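Local coordinates for Alr1585 protein (Nostoc sp., PDB 5C2I) that probably reduces hydrogen peroxide and oxidises dyes at a bound haem, as a dye-decolorizing (DyP-type) peroxidase, at residues F119-G122 with M123-E127; W140-G143 with F144-E147; G338-A341 with R342-T346; F397-M400 with Q401-A405. The protein carries 1 engineered substitution. All coordinates share one frame; numbering follows the deposited sequence.

Following the chain from its N terminus, the four contacts come in series; none nests in or crosses another, and each closes a local turn with no residue between its halves. Contact 1 is the turn between helix 117-121 and helix 126-132. Contact 2, the one-turn helix 142-145, leads toward strand 150-156. Contacts 1 and 2 meet where Lys124 reaches Phe144 and Ser146, and both belong to the dimeric alpha+beta barrel domain. Contacts 3 and 4 lie in the C-terminal DyP-type peroxidase part, their centres about 17 Å apart: contact 3 forms the short helix 339-343, whereas contact 4 is helix 397-405, lying directly beside the haem.

Contact 1 of 4, residues F119-G122 with M123-E127; sequences FRMG and MKNEE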
loop_
_atom_site.group_PDB
_atom_site.type_symbol
_atom_site.label_atom_id
_atom_site.label_comp_id
_atom_site.label_asym_id
_atom_site.label_seq_id
_atom_site.Cartn_x
_atom_site.Cartn_y
_atom_site.Cartn_z
ATOM N N PHE A 119 -4.332 25.002 37.881
ATOM C CA PHE A 119 -4.195 25.875 36.685
ATOM C C PHE A 119 -3.524 27.196 37.075
ATOM O O PHE A 119 -2.581 27.624 36.413
ATOM C CB PHE A 119 -5.582 26.112 36.053
ATOM C CG PHE A 119 -5.634 27.306 35.149
ATOM C CD1 PHE A 119 -5.167 27.221 33.870
ATOM C CD2 PHE A 119 -6.096 28.526 35.619
ATOM C CE1 PHE A 119 -5.229 28.329 33.019
ATOM C CE2 PHE A 119 -6.174 29.632 34.783
ATOM C CZ PHE A 119 -5.719 29.544 33.488
ATOM N N ARG A 120 -3.961 27.788 38.186
ATOM C CA ARG A 120 -3.343 29.047 38.670
ATOM C C ARG A 120 -1.913 28.894 39.148
ATOM O O ARG A 120 -1.057 29.756 38.912
ATOM C CB ARG A 120 -4.158 29.647 39.761
ATOM C CG ARG A 120 -5.479 30.167 39.252
ATOM C CD ARG A 120 -6.161 30.923 40.354
ATOM N NE ARG A 120 -7.239 31.685 39.804
ATOM C CZ ARG A 120 -7.813 32.699 40.387
ATOM N NH1 ARG A 120 -7.450 33.070 41.586
ATOM N NH2 ARG A 120 -8.796 33.287 39.768
ATOM N N MET A 121 -1.624 27.781 39.766
ATOM C CA MET A 121 -0.282 27.543 40.264
ATOM C C MET A 121 0.711 27.323 39.113
ATOM O O MET A 121 1.858 27.725 39.205
ATOM C CB MET A 121 -0.309 26.348 41.227
ATOM C CG MET A 121 -1.034 26.691 42.525
ATOM S SD MET A 121 -1.531 25.233 43.435
ATOM C CE MET A 121 -0.023 24.918 44.409
ATOM N N GLY A 122 0.284 26.623 38.068
ATOM C CA GLY A 122 1.177 26.246 36.977
ATOM C C GLY A 122 1.887 24.920 37.261
ATOM O O GLY A 122 2.113 24.556 38.407
ATOM N N MET A 123 2.240 24.204 36.197
ATOM C CA MET A 123 2.880 22.871 36.339
ATOM C C MET A 123 4.330 22.955 36.828
ATOM O O MET A 123 4.889 21.966 37.251
ATOM C CB MET A 123 2.794 22.088 35.014
ATOM C CG MET A 123 2.974 20.584 35.182
ATOM S SD MET A 123 2.702 19.669 33.680
ATOM C CE MET A 123 0.910 19.846 33.451
ATOM N N LYS A 124 4.949 24.128 36.729
ATOM C CA LYS A 124 6.287 24.334 37.292
ATOM C C LYS A 124 6.268 24.586 38.805
ATOM O O LYS A 124 7.343 24.511 39.449
ATOM C CB LYS A 124 6.966 25.519 36.644
ATOM C CG LYS A 124 7.336 25.325 35.193
ATOM C CD LYS A 124 8.047 26.591 34.695
ATOM C CE LYS A 124 8.493 26.459 33.270
ATOM N NZ LYS A 124 7.379 26.636 32.304
ATOM N N ASN A 125 5.087 24.848 39.381
ATOM C CA ASN A 125 4.974 25.143 40.810
ATOM C C ASN A 125 5.530 23.980 41.644
ATOM O O ASN A 125 5.245 22.807 41.356
ATOM C CB ASN A 125 3.527 25.444 41.171
ATOM C CG ASN A 125 3.295 25.581 42.670
ATOM O OD1 ASN A 125 3.256 24.590 43.404
ATOM N ND2 ASN A 125 3.076 26.815 43.121
ATOM N N GLU A 126 6.335 24.301 42.667
ATOM C CA GLU A 126 7.041 23.271 43.427
ATOM C C GLU A 126 6.087 22.325 44.184
ATOM O O GLU A 126 6.339 21.122 44.263
ATOM C CB GLU A 126 8.058 23.946 44.399
ATOM C CG GLU A 126 8.781 23.017 45.357
ATOM C CD GLU A 126 9.612 21.956 44.652
ATOM O OE1 GLU A 126 9.882 22.086 43.427
ATOM O OE2 GLU A 126 9.939 20.941 45.302
ATOM N N GLU A 127 4.985 22.858 44.696
ATOM C CA GLU A 127 4.014 22.032 45.416
ATOM C C GLU A 127 3.325 21.073 44.448
ATOM O O GLU A 127 3.154 19.897 44.734
ATOM C CB GLU A 127 2.909 22.877 46.089
ATOM C CG GLU A 127 3.357 23.715 47.266
ATOM C CD GLU A 127 2.207 24.561 47.847
ATOM O OE1 GLU A 127 0.994 24.218 47.720
ATOM O OE2 GLU A 127 2.525 25.610 48.394
HETATM O O HOH W 1 2.906 29.139 41.350
#
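Asn125 OD1 is gripped by two backbone N-H groups of the helix that follows it, Glu127 N through a weak capping bond of 2.8 Å and Ile128 N, while Met121 CE comes up to the same oxygen at 3.4 Å. Asparagine suits this N-cap because its short amide can turn back over the first amides of helix 126-132. Its other end works backward along the chain: a water accepts from Asn125 ND2 at 2.9 Å and donates to Met121 O at 2.8 Å, so that one amide serves the end of one helix and the start of the next. The course of the backbone brings Asn125 CB to 3.4 Å from Met121 O, and with CG set opposite the backbone N (chi1 172°) the amide comes to lie beside Met121 CB and CE. The connection is a type I beta turn from Gly122 to Asn125, joining helix 117-121 to helix 126-132, and it is closed by Asn125 N donating to Gly122 O at 3.1 Å. Gly122, just past helix 117-121, has a phi/psi pair (88°/152°) that glycine, lacking a side chain, adopts without crowding the carbonyl of Met121. Flexible and unbranched, Met121 bends at chi3 and lays its methyl between the Asn125 amide and Glu127, where CE lies 3.5 Å from Glu127 OE1. At the two middle positions of the turn, Met123 is buried against strands 250-261 and 448-458, whereas Lys124 stretches out to give its NZ to the carbonyls of Phe144 and Ser146.

Contact 2 of 4, residues W140-G143 with F144-E147; sequences WELG and FQSE
Glu141 O receives Phe144 N at 3.0 Å and Leu142 O receives Gln145 N at 2.9 Å, two successive bonds to the third residue onward that wind the chain into a single tight turn; the bond of Gln145 N to Glu141 O, four residues back, is weak. Across the mouth of this turn Gln145 reaches back to the residue that enters it: its NE2 donates to Trp140 O at 2.8 Å, with an N-H...O angle of 154°. The acceptor lies in the plane of the Gln145 amide, though the donor stands above the Trp140 carbonyl plane. An extended chain beyond CG gives glutamine the length to span this gap, and CG passes 4.0 Å from Trp140 CB on the way. The turn is the weakly bonded helix 142-145 of the alpha+beta barrel domain, and it leads into strand 150-156. Gly143, buried within it, gives its N-H to Gln171 of a second subunit, where Glu141 OE1 also bonds while keeping its salt bridge to Lys258. Trp140 and Phe144 cross at about a right angle. The broad indole suits its place by laying an edge along the Phe144 backbone, with Trp140 CE3 meeting Phe144 CB at 3.6 Å and Phe144 O at 3.4 Å, while the phenyl ring packs on Phe47 and His181. The edge of that phenyl ring also passes near Glu141, Phe144 CD2 lying 4.2 Å from Glu141 CB.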
loop_
_atom_site.group_PDB
_atom_site.type_symbol
_atom_site.label_atom_id
_atom_site.label_comp_id
_atom_site.label_asym_id
_atom_site.label_seq_id
_atom_site.Cartn_x
_atom_site.Cartn_y
_atom_site.Cartn_z
ATOM N N TRP A 140 13.511 19.316 32.374
ATOM C CA TRP A 140 12.589 19.441 31.268
ATOM C C TRP A 140 13.297 19.852 29.992
ATOM O O TRP A 140 14.353 20.462 30.045
ATOM C CB TRP A 140 11.540 20.499 31.555
ATOM C CG TRP A 140 10.499 20.157 32.587
ATOM C CD1 TRP A 140 10.492 19.123 33.465
ATOM C CD2 TRP A 140 9.310 20.920 32.850
ATOM N NE1 TRP A 140 9.320 19.174 34.234
ATOM C CE2 TRP A 140 8.627 20.305 33.901
ATOM C CE3 TRP A 140 8.787 22.100 32.309
ATOM C CZ2 TRP A 140 7.383 20.770 34.363
ATOM C CZ3 TRP A 140 7.547 22.573 32.795
ATOM C CH2 TRP A 140 6.880 21.904 33.806
ATOM N N GLU A 141 12.718 19.480 28.858
ATOM C CA GLU A 141 13.168 20.020 27.588
ATOM C C GLU A 141 13.103 21.546 27.614
ATOM O O GLU A 141 12.200 22.147 28.227
ATOM C CB GLU A 141 12.376 19.433 26.433
ATOM C CG GLU A 141 12.837 17.999 26.174
ATOM C CD GLU A 141 12.100 17.290 25.062
ATOM O OE1 GLU A 141 11.322 17.917 24.340
ATOM O OE2 GLU A 141 12.322 16.057 24.920
ATOM N N LEU A 142 14.115 22.169 26.990
ATOM C CA LEU A 142 14.291 23.634 27.032
ATOM C C LEU A 142 13.030 24.426 26.704
ATOM O O LEU A 142 12.699 25.367 27.408
ATOM C CB LEU A 142 15.417 24.066 26.080
ATOM C CG LEU A 142 16.842 23.690 26.489
ATOM C CD1 LEU A 142 17.795 23.879 25.310
ATOM C CD2 LEU A 142 17.296 24.539 27.684
ATOM N N GLY A 143 12.307 24.017 25.669
ATOM C CA GLY A 143 11.076 24.709 25.269
ATOM C C GLY A 143 10.075 24.899 26.425
ATOM O O GLY A 143 9.463 25.965 26.579
ATOM N N PHE A 144 9.955 23.884 27.278
ATOM C CA PHE A 144 9.004 23.927 28.356
ATOM C C PHE A 144 9.497 24.687 29.573
ATOM O O PHE A 144 8.716 24.948 30.468
ATOM C CB PHE A 144 8.587 22.500 28.744
ATOM C CG PHE A 144 7.814 21.778 27.658
ATOM C CD1 PHE A 144 6.501 22.121 27.381
ATOM C CD2 PHE A 144 8.416 20.804 26.889
ATOM C CE1 PHE A 144 5.801 21.473 26.394
ATOM C CE2 PHE A 144 7.719 20.158 25.889
ATOM C CZ PHE A 144 6.409 20.500 25.634
ATOM N N GLN A 145 10.793 25.021 29.622
ATOM C CA GLN A 145 11.313 25.787 30.737
ATOM C C GLN A 145 10.962 27.256 30.665
ATOM O O GLN A 145 11.063 27.959 31.656
ATOM C CB GLN A 145 12.824 25.603 30.869
ATOM C CG GLN A 145 13.169 24.150 31.222
ATOM C CD GLN A 145 14.605 23.945 31.612
ATOM O OE1 GLN A 145 15.208 24.813 32.210
ATOM N NE2 GLN A 145 15.172 22.806 31.250
ATOM N N SER A 146 10.595 27.738 29.488
ATOM C CA SER A 146 10.159 29.131 29.327
ATOM C C SER A 146 8.825 29.346 30.012
ATOM O O SER A 146 8.094 28.403 30.253
ATOM C CB SER A 146 9.975 29.454 27.847
ATOM O OG SER A 146 11.246 29.470 27.194
ATOM N N GLU A 147 8.507 30.605 30.311
ATOM C CA GLU A 147 7.181 30.959 30.755
ATOM C C GLU A 147 6.265 30.868 29.510
ATOM O O GLU A 147 6.497 31.527 28.515
ATOM C CB GLU A 147 7.150 32.371 31.347
ATOM C CG GLU A 147 5.758 32.787 31.780
ATOM C CD GLU A 147 5.715 34.145 32.460
ATOM O OE1 GLU A 147 6.422 34.307 33.477
ATOM O OE2 GLU A 147 4.937 35.028 32.008
#

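Contact 3 of 4, residues G338-A341 with R342-T346; sequences GDTA and RLLTT
Arg342 folds back along the short helix 339-343 to form a salt bridge with Asp339, one turn earlier. Its CB lies 3.8 Å from Asp339 O; CG then passes 3.9 Å from Gly338 O, and a bend at chi3 (-81°) swings the guanidinium over the start of the helix. Gly338 O stands 3.8 Å above the guanidinium plane, over its centre. At the tip NH2 donates to Asp339 OD1 at 2.8 Å, almost within the guanidinium plane; the carboxylate is turned 76° against that plane, and Asp339 OD1 is met on its anti side, somewhat out of the carboxylate plane. NH1 has a second acid, Asp317, and Asp339 OD2 bridges to Arg332, so each group has two partners of opposite charge, which probably restrains its rotation. Gly338 holds the N-cap position with a positive phi (110°) that glycine takes up readily; its O accepts Arg342 N. Farther along, Leu344 lays CD1 against Thr340 CB at 3.9 Å, while Thr340 OG1 turns to Glu357. Ala341, small enough to fit, is buried against Phe350, Ala353 and Phe354 of helix 350-358. Leu344 is the first residue to leave helical angles, and just past it the hydroxyl of a threonine takes up a carbonyl of the last turn: Thr345 OG1 donates to Ala341 O at 2.8 Å, from above the carbonyl plane.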
loop_
_atom_site.group_PDB
_atom_site.type_symbol
_atom_site.label_atom_id
_atom_site.label_comp_id
_atom_site.label_asym_id
_atom_site.label_seq_id
_atom_site.Cartn_x
_atom_site.Cartn_y
_atom_site.Cartn_z
ATOM N N GLY A 338 -15.236 0.844 40.316
ATOM C CA GLY A 338 -15.907 0.429 41.543
ATOM C C GLY A 338 -15.046 -0.047 42.693
ATOM O O GLY A 338 -15.567 -0.213 43.819
ATOM N N ASP A 339 -13.756 -0.316 42.459
ATOM C CA ASP A 339 -12.901 -0.835 43.581
ATOM C C ASP A 339 -12.951 0.092 44.790
ATOM O O ASP A 339 -12.927 -0.388 45.924
ATOM C CB ASP A 339 -11.412 -0.998 43.194
ATOM C CG ASP A 339 -11.134 -2.214 42.357
ATOM O OD1 ASP A 339 -11.940 -3.184 42.334
ATOM O OD2 ASP A 339 -10.069 -2.202 41.681
ATOM N N THR A 340 -12.988 1.411 44.580
ATOM C CA THR A 340 -12.940 2.344 45.735
ATOM C C THR A 340 -14.266 2.380 46.495
ATOM O O THR A 340 -14.296 2.582 47.719
ATOM C CB THR A 340 -12.538 3.788 45.379
ATOM O OG1 THR A 340 -13.616 4.452 44.691
ATOM C CG2 THR A 340 -11.259 3.837 44.554
ATOM N N ALA A 341 -15.347 2.095 45.776
ATOM C CA ALA A 341 -16.672 2.043 46.360
ATOM C C ALA A 341 -16.891 0.788 47.188
ATOM O O ALA A 341 -17.645 0.809 48.146
ATOM C CB ALA A 341 -17.728 2.178 45.259
ATOM N N ARG A 342 -16.251 -0.316 46.829
ATOM C CA ARG A 342 -16.252 -1.506 47.673
ATOM C C ARG A 342 -15.305 -1.479 48.834
ATOM O O ARG A 342 -15.630 -1.910 49.943
ATOM C CB ARG A 342 -15.736 -2.700 46.912
ATOM C CG ARG A 342 -16.710 -3.311 45.975
ATOM C CD ARG A 342 -16.072 -4.562 45.397
ATOM N NE ARG A 342 -15.165 -4.218 44.297
ATOM C CZ ARG A 342 -15.560 -3.907 43.059
ATOM N NH1 ARG A 342 -16.853 -3.908 42.746
ATOM N NH2 ARG A 342 -14.671 -3.602 42.124
ATOM N N LEU A 343 -14.073 -1.103 48.527
ATOM C CA LEU A 343 -12.953 -1.449 49.394
ATOM C C LEU A 343 -12.732 -0.349 50.385
ATOM O O LEU A 343 -12.338 -0.626 51.509
ATOM C CB LEU A 343 -11.671 -1.721 48.569
ATOM C CG LEU A 343 -11.707 -2.990 47.699
ATOM C CD1 LEU A 343 -10.491 -3.044 46.794
ATOM C CD2 LEU A 343 -11.801 -4.261 48.589
ATOM N N LEU A 344 -12.999 0.891 49.980
ATOM C CA LEU A 344 -12.694 2.041 50.810
ATOM C C LEU A 344 -13.933 2.714 51.387
ATOM O O LEU A 344 -13.816 3.840 51.890
ATOM C CB LEU A 344 -11.880 3.083 50.023
ATOM C CG LEU A 344 -10.619 2.626 49.296
ATOM C CD1 LEU A 344 -10.118 3.770 48.428
ATOM C CD2 LEU A 344 -9.560 2.185 50.306
ATOM N N THR A 345 -15.099 2.056 51.286
ATOM C CA THR A 345 -16.349 2.595 51.806
ATOM C C THR A 345 -16.748 1.751 52.966
ATOM O O THR A 345 -16.915 0.533 52.829
ATOM C CB THR A 345 -17.503 2.525 50.791
ATOM O OG1 THR A 345 -17.121 3.194 49.595
ATOM C CG2 THR A 345 -18.766 3.183 51.352
ATOM N N THR A 346 -16.891 2.394 54.112
ATOM C CA THR A 346 -17.304 1.692 55.316
ATOM C C THR A 346 -18.710 2.113 55.784
ATOM O O THR A 346 -19.294 1.438 56.609
ATOM C CB THR A 346 -16.256 1.861 56.439
ATOM O OG1 THR A 346 -16.140 3.253 56.778
ATOM C CG2 THR A 346 -14.883 1.293 55.982
#

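Contact 4 of 4, residues F397-M400 with Q401-A405; sequences FNFM and QSRWA. With HEM (protoporphyrin IX containing Fe), chain E.
Helix 397-405 flanks the haem pocket, and its final residues widen into a pi-type turn in which Ala405 N donates to Met400 O at 2.9 Å. On the haem side three residues within little more than one turn meet the porphyrin rim. Phe397 CE1 lies 3.5 Å from CBC of the haem, Met400 SD lies 3.6 Å from CAC, and a bend at chi2 brings Gln401 OE1 to CMC; these are contacts with peripheral groups, while the iron is bound by a water and by one further atom outside this helix. Phe397 and Gln401 run side by side in the same direction, Gln401 CB sitting over one face of the ring. Gln401 NE2 donates to Asn406 OD1 and Ile421 O, which probably holds the amide in place. On the far side Phe399 makes two kinds of contact. Arg403 CG lies 4.0 Å from the centroid of its ring and almost on the ring normal, a CH-pi contact for which the aliphatic part of arginine is well suited. The edge of the same ring points at the face of Trp404 in a T-shaped pair with planes at 85°, Phe399 CE1 lying 3.5 Å from Trp404 NE1. Between these two sides, Ser402 holds its OG between the backbone N and the carbonyl carbon (chi1 74°), from where it donates to Asn398 O at 2.7 Å; Ser402 N reaches that oxygen from the opposite face of its plane. Phe397, Asn398 and Gln401 pack against helix 126-132, Phe397 also touches strand 250-261, and Asn398 bonds to Tyr455 of strand 448-458.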
loop_
_atom_site.group_PDB
_atom_site.type_symbol
_atom_site.label_atom_id
_atom_site.label_comp_id
_atom_site.label_asym_id
_atom_site.label_seq_id
_atom_site.Cartn_x
_atom_site.Cartn_y
_atom_site.Cartn_z
ATOM N N PHE A 397 -7.163 14.946 36.677
ATOM C CA PHE A 397 -5.797 14.509 36.400
ATOM C C PHE A 397 -4.895 14.437 37.657
ATOM O O PHE A 397 -4.191 13.439 37.849
ATOM C CB PHE A 397 -5.084 15.331 35.331
ATOM C CG PHE A 397 -3.640 15.013 35.242
ATOM C CD1 PHE A 397 -3.209 13.898 34.535
ATOM C CD2 PHE A 397 -2.698 15.761 35.928
ATOM C CE1 PHE A 397 -1.848 13.547 34.543
ATOM C CE2 PHE A 397 -1.370 15.419 35.916
ATOM C CZ PHE A 397 -0.944 14.307 35.217
ATOM N N ASN A 398 -4.797 15.524 38.428
ATOM C CA ASN A 398 -3.853 15.517 39.550
ATOM C C ASN A 398 -4.187 14.419 40.555
ATOM O O ASN A 398 -3.279 13.805 41.149
ATOM C CB ASN A 398 -3.787 16.866 40.272
ATOM C CG ASN A 398 -2.879 17.874 39.585
ATOM O OD1 ASN A 398 -2.523 17.734 38.419
ATOM N ND2 ASN A 398 -2.524 18.913 40.313
ATOM N N PHE A 399 -5.482 14.232 40.788
ATOM C CA PHE A 399 -5.993 13.190 41.685
ATOM C C PHE A 399 -5.604 11.801 41.184
ATOM O O PHE A 399 -5.077 11.002 41.935
ATOM C CB PHE A 399 -7.504 13.330 41.813
ATOM C CG PHE A 399 -8.100 12.580 42.961
ATOM C CD1 PHE A 399 -8.376 11.215 42.853
ATOM C CD2 PHE A 399 -8.453 13.245 44.137
ATOM C CE1 PHE A 399 -8.943 10.523 43.919
ATOM C CE2 PHE A 399 -9.048 12.559 45.184
ATOM C CZ PHE A 399 -9.255 11.182 45.097
ATOM N N MET A 400 -5.816 11.560 39.888
ATOM C CA MET A 400 -5.556 10.287 39.290
ATOM C C MET A 400 -4.059 9.935 39.413
ATOM O O MET A 400 -3.711 8.813 39.819
ATOM C CB MET A 400 -6.019 10.290 37.853
ATOM C CG MET A 400 -5.960 8.978 37.140
ATOM S SD MET A 400 -6.681 9.098 35.492
ATOM C CE MET A 400 -8.411 9.144 35.923
ATOM N N GLN A 401 -3.189 10.887 39.068
ATOM C CA GLN A 401 -1.737 10.649 39.158
ATOM C C GLN A 401 -1.295 10.496 40.616
ATOM O O GLN A 401 -0.584 9.529 40.966
ATOM C CB GLN A 401 -0.966 11.782 38.498
ATOM C CG GLN A 401 0.546 11.574 38.446
ATOM C CD GLN A 401 0.980 10.634 37.347
ATOM O OE1 GLN A 401 0.610 10.795 36.173
ATOM N NE2 GLN A 401 1.748 9.633 37.709
ATOM N N SER A 402 -1.668 11.459 41.451
ATOM C CA SER A 402 -1.086 11.564 42.776
ATOM C C SER A 402 -1.699 10.633 43.816
ATOM O O SER A 402 -0.997 10.182 44.725
ATOM C CB SER A 402 -1.094 13.029 43.260
ATOM O OG SER A 402 -2.399 13.448 43.640
ATOM N N ARG A 403 -2.994 10.356 43.697
ATOM C CA ARG A 403 -3.706 9.561 44.700
ATOM C C ARG A 403 -3.927 8.128 44.271
ATOM O O ARG A 403 -4.137 7.240 45.111
ATOM C CB ARG A 403 -5.056 10.224 45.033
ATOM C CG ARG A 403 -4.940 11.702 45.452
ATOM C CD ARG A 403 -4.677 11.868 46.928
ATOM N NE ARG A 403 -5.744 11.298 47.779
ATOM C CZ ARG A 403 -6.742 11.983 48.358
ATOM N NH1 ARG A 403 -6.859 13.299 48.196
ATOM N NH2 ARG A 403 -7.643 11.330 49.105
ATOM N N TRP A 404 -3.962 7.878 42.974
ATOM C CA TRP A 404 -4.227 6.527 42.439
ATOM C C TRP A 404 -2.972 5.869 41.855
ATOM O O TRP A 404 -2.511 4.844 42.374
ATOM C CB TRP A 404 -5.365 6.553 41.413
ATOM C CG TRP A 404 -6.722 6.822 42.039
ATOM C CD1 TRP A 404 -7.021 6.916 43.389
ATOM C CD2 TRP A 404 -7.980 6.926 41.345
ATOM N NE1 TRP A 404 -8.367 7.129 43.546
ATOM C CE2 TRP A 404 -8.972 7.118 42.308
ATOM C CE3 TRP A 404 -8.345 6.875 40.004
ATOM C CZ2 TRP A 404 -10.345 7.250 41.967
ATOM C CZ3 TRP A 404 -9.693 7.042 39.655
ATOM C CH2 TRP A 404 -10.670 7.227 40.631
ATOM N N ALA A 405 -2.404 6.466 40.822
ATOM C CA ALA A 405 -1.247 5.881 40.157
ATOM C C ALA A 405 0.006 5.777 41.037
ATOM O O ALA A 405 0.607 4.703 41.145
ATOM C CB ALA A 405 -0.952 6.596 38.848
HETATM C CHA HEM E . -5.791 3.857 29.587
HETATM C CHB HEM E . -1.244 3.842 27.981
HETATM C CHC HEM E . -0.335 7.821 30.581
HETATM C CHD HEM E . -4.808 7.649 32.352
HETATM C C1A HEM E . -4.624 3.491 28.937
HETATM C C2A HEM E . -4.472 2.339 28.110
HETATM C C3A HEM E . -3.197 2.340 27.663
HETATM C C4A HEM E . -2.575 3.495 28.187
HETATM C CMA HEM E . -2.544 1.355 26.731
HETATM C CAA HEM E . -5.534 1.285 27.770
HETATM C CBA HEM E . -6.438 1.547 26.562
HETATM C CGA HEM E . -7.217 2.811 26.801
HETATM O O1A HEM E . -8.291 2.820 27.473
HETATM O O2A HEM E . -6.780 3.861 26.328
HETATM C C1B HEM E . -0.631 4.966 28.531
HETATM C C2B HEM E . 0.724 5.363 28.253
HETATM C C3B HEM E . 0.965 6.476 28.930
HETATM C C4B HEM E . -0.254 6.738 29.698
HETATM C CMB HEM E . 1.646 4.648 27.330
HETATM C CAB HEM E . 2.154 7.364 28.974
HETATM C CBB HEM E . 3.063 7.451 27.987
HETATM C C1C HEM E . -1.474 8.109 31.351
HETATM C C2C HEM E . -1.564 9.062 32.344
HETATM C C3C HEM E . -2.833 8.991 32.861
HETATM C C4C HEM E . -3.509 7.997 32.144
HETATM C CMC HEM E . -0.520 10.054 32.767
HETATM C CAC HEM E . -3.437 9.740 33.961
HETATM C CBC HEM E . -2.853 10.251 35.017
HETATM C C1D HEM E . -5.438 6.648 31.614
HETATM C C2D HEM E . -6.855 6.355 31.802
HETATM C C3D HEM E . -7.124 5.278 31.077
HETATM C C4D HEM E . -5.848 4.955 30.402
HETATM C CMD HEM E . -7.856 7.096 32.674
HETATM C CAD HEM E . -8.468 4.627 30.922
HETATM C CBD HEM E . -8.778 3.598 32.015
HETATM C CGD HEM E . -10.147 3.039 31.802
HETATM O O1D HEM E . -10.230 1.816 31.719
HETATM O O2D HEM E . -11.190 3.774 31.716
HETATM N NA HEM E . -3.434 4.149 29.039
HETATM N NB HEM E . -1.118 5.760 29.433
HETATM N NC HEM E . -2.631 7.388 31.292
HETATM N ND HEM E . -4.848 5.743 30.829
HETATM FE FE HEM E . -3.033 5.734 30.180
HETATM O O HOH W 2 -3.507 7.284 28.494
#